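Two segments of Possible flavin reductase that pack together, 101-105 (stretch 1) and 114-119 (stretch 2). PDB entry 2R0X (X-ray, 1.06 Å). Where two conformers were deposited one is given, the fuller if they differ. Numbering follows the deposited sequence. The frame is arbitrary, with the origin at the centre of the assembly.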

# COMPACT_ATOMS: atom_id res chain seq x y z
N THR A 101 -8.53 -16.45 17.03
CA THR A 101 -8.36 -16.91 15.66
C THR A 101 -9.67 -16.76 14.93
O THR A 101 -10.73 -16.66 15.54
N LEU A 102 -9.59 -16.72 13.60
CA LEU A 102 -10.75 -16.73 12.73
C LEU A 102 -10.80 -18.09 12.03
O LEU A 102 -11.36 -19.01 12.59
N THR A 103 -10.24 -18.20 10.84
CA THR A 103 -10.26 -19.41 10.06
C THR A 103 -8.91 -20.11 9.92
O THR A 103 -8.83 -21.35 10.00
N THR A 104 -7.84 -19.35 9.68
CA THR A 104 -6.55 -19.96 9.37
C THR A 104 -5.72 -20.41 10.56
O THR A 104 -4.76 -21.14 10.40
N GLY A 105 -6.08 -19.94 11.76
CA GLY A 105 -5.22 -20.10 12.90
C GLY A 105 -4.21 -18.99 13.10
O GLY A 105 -3.62 -18.88 14.19
N ILE A 114 -9.26 -3.48 11.90
CA ILE A 114 -9.73 -4.44 10.90
C ILE A 114 -8.87 -5.68 11.02
O ILE A 114 -7.70 -5.57 11.35
N ASN A 115 -9.44 -6.83 10.71
CA ASN A 115 -8.74 -8.09 10.70
C ASN A 115 -9.05 -8.84 9.40
O ASN A 115 -10.21 -9.13 9.14
N PHE A 116 -8.03 -9.09 8.59
CA PHE A 116 -8.19 -9.84 7.35
C PHE A 116 -7.41 -11.14 7.45
O PHE A 116 -6.20 -11.15 7.54
N ASP A 117 -8.14 -12.27 7.49
CA ASP A 117 -7.50 -13.60 7.59
C ASP A 117 -7.34 -14.15 6.18
O ASP A 117 -8.29 -14.12 5.43
N CYS A 118 -6.13 -14.58 5.86
CA CYS A 118 -5.74 -14.84 4.49
C CYS A 118 -4.96 -16.12 4.29
O CYS A 118 -4.25 -16.61 5.15
N GLU A 119 -5.12 -16.61 3.06
CA GLU A 119 -4.27 -17.66 2.53
C GLU A 119 -3.23 -17.04 1.62
O GLU A 119 -3.56 -16.19 0.80

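The contact between the two stretches is organised around one carboxylate, that of Asp117, which extends from the strand 114-119 into the irregular backbone of 101-105. Its CA-to-CB bond points toward the loop, and with chi1 in the t well (-158°) and chi2 near 6° both carboxylate oxygens come within reach of donors there. The shortest polar contact is the hydrogen bond from Thr104 OG1 to Asp117 OD1, at 2.6 Å. Thr104 adopts the p rotamer (chi1 73°), which brings its hydroxyl up to the carboxylate; the same OG1 atom is also hydrogen-bonded to a residue just beyond one of the stretches.

The second carboxylate oxygen serves the loop backbone. Thr103 N donates to Asp117 OD2 at 2.8 Å with an N-H...O angle of 152°, and Thr104 N donates to Asp117 OD2, also at 2.8 Å but almost linearly, at 174°. Two consecutive amides thus converge on a single acceptor, while the Thr104 side chain takes the other oxygen, so that Thr104 is held through both its main chain and its side chain.

A water molecule adds a further link to the same oxygen. Water 1 donates to Asp117 OD2, its O atom lying 2.8 Å away, and accepts from Leu102 N, with 2.8 Å between the water O and that nitrogen. It also accepts a weak hydrogen bond from Gly105 N, 3.0 Å from the water O. The carboxylate is thereby connected, directly or through this water, to the amides of four successive loop residues. Gly105 has backbone angles (89/-11) at which a CB would be jammed against the carbonyl oxygen of Thr104.

A few van der Waals contacts flank this polar centre. The CA-to-CB bond of Leu102 points toward the strand, the side chain is an m,t rotamer, and Leu102 CB lies 3.4 Å from Asp117 OD2. Farther along the side chain, Leu102 CD1 reaches Asn115 CB at 4.5 Å, a loose contact with the other strand residue whose CA-to-CB bond points toward the loop. Asn115 is an m rotamer, and its ND2 is satisfied elsewhere in the structure. The methyl group of Thr104 packs on the strand backbone, with Thr104 CG2 3.6 Å from Cys118 O. The CA-to-CB bond of Thr103 (m) points sideways, and its side chain contributes little, Thr103 CB being 3.8 Å from Asp117 OD2. The CA-to-CB bonds of Phe116 and Cys118 point away, as expected from strand alternation, leaving those of Asn115 and Asp117 to face the loop.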

# COMPACT_ATOMS: atom_id res chain seq x y z
CB THR A 101 -7.84 -18.38 15.55
OG1 THR A 101 -8.80 -19.31 16.03
CG2 THR A 101 -6.49 -18.61 16.21
CB LEU A 102 -10.76 -15.52 11.77
CG LEU A 102 -11.08 -14.17 12.38
CD1 LEU A 102 -10.90 -13.04 11.32
CD2 LEU A 102 -12.49 -14.13 12.95
CB THR A 103 -10.89 -19.13 8.66
OG1 THR A 103 -12.24 -18.65 8.80
CG2 THR A 103 -10.93 -20.43 7.88
CB THR A 104 -5.68 -19.06 8.52
OG1 THR A 104 -5.19 -17.99 9.32
CG2 THR A 104 -6.37 -18.58 7.25
CB ILE A 114 -9.57 -3.91 9.41
CG1 ILE A 114 -9.60 -2.38 9.29
CG2 ILE A 114 -10.63 -4.55 8.54
CD1 ILE A 114 -9.15 -1.86 7.94
CB ASN A 115 -9.11 -8.98 11.90
CG ASN A 115 -9.04 -8.25 13.25
OD1 ASN A 115 -10.06 -7.72 13.72
ND2 ASN A 115 -7.88 -8.25 13.88
CB PHE A 116 -7.60 -9.08 6.16
CG PHE A 116 -8.11 -7.68 5.94
CD1 PHE A 116 -7.50 -6.60 6.55
CD2 PHE A 116 -9.13 -7.44 5.07
CE1 PHE A 116 -7.92 -5.29 6.28
CE2 PHE A 116 -9.53 -6.12 4.79
CZ PHE A 116 -8.91 -5.08 5.42
CB ASP A 117 -8.39 -14.54 8.43
CG ASP A 117 -7.60 -15.69 9.02
OD1 ASP A 117 -6.37 -15.72 8.87
OD2 ASP A 117 -8.25 -16.56 9.66
CB CYS A 118 -4.84 -13.70 4.00
SG CYS A 118 -5.48 -12.01 4.14
CB GLU A 119 -5.10 -18.67 1.72
CG GLU A 119 -6.04 -19.49 2.61
CD GLU A 119 -7.07 -20.32 1.88
OE1 GLU A 119 -7.22 -20.20 0.64
OE2 GLU A 119 -7.78 -21.06 2.61
O HOH W 1 -7.16 -17.15 12.22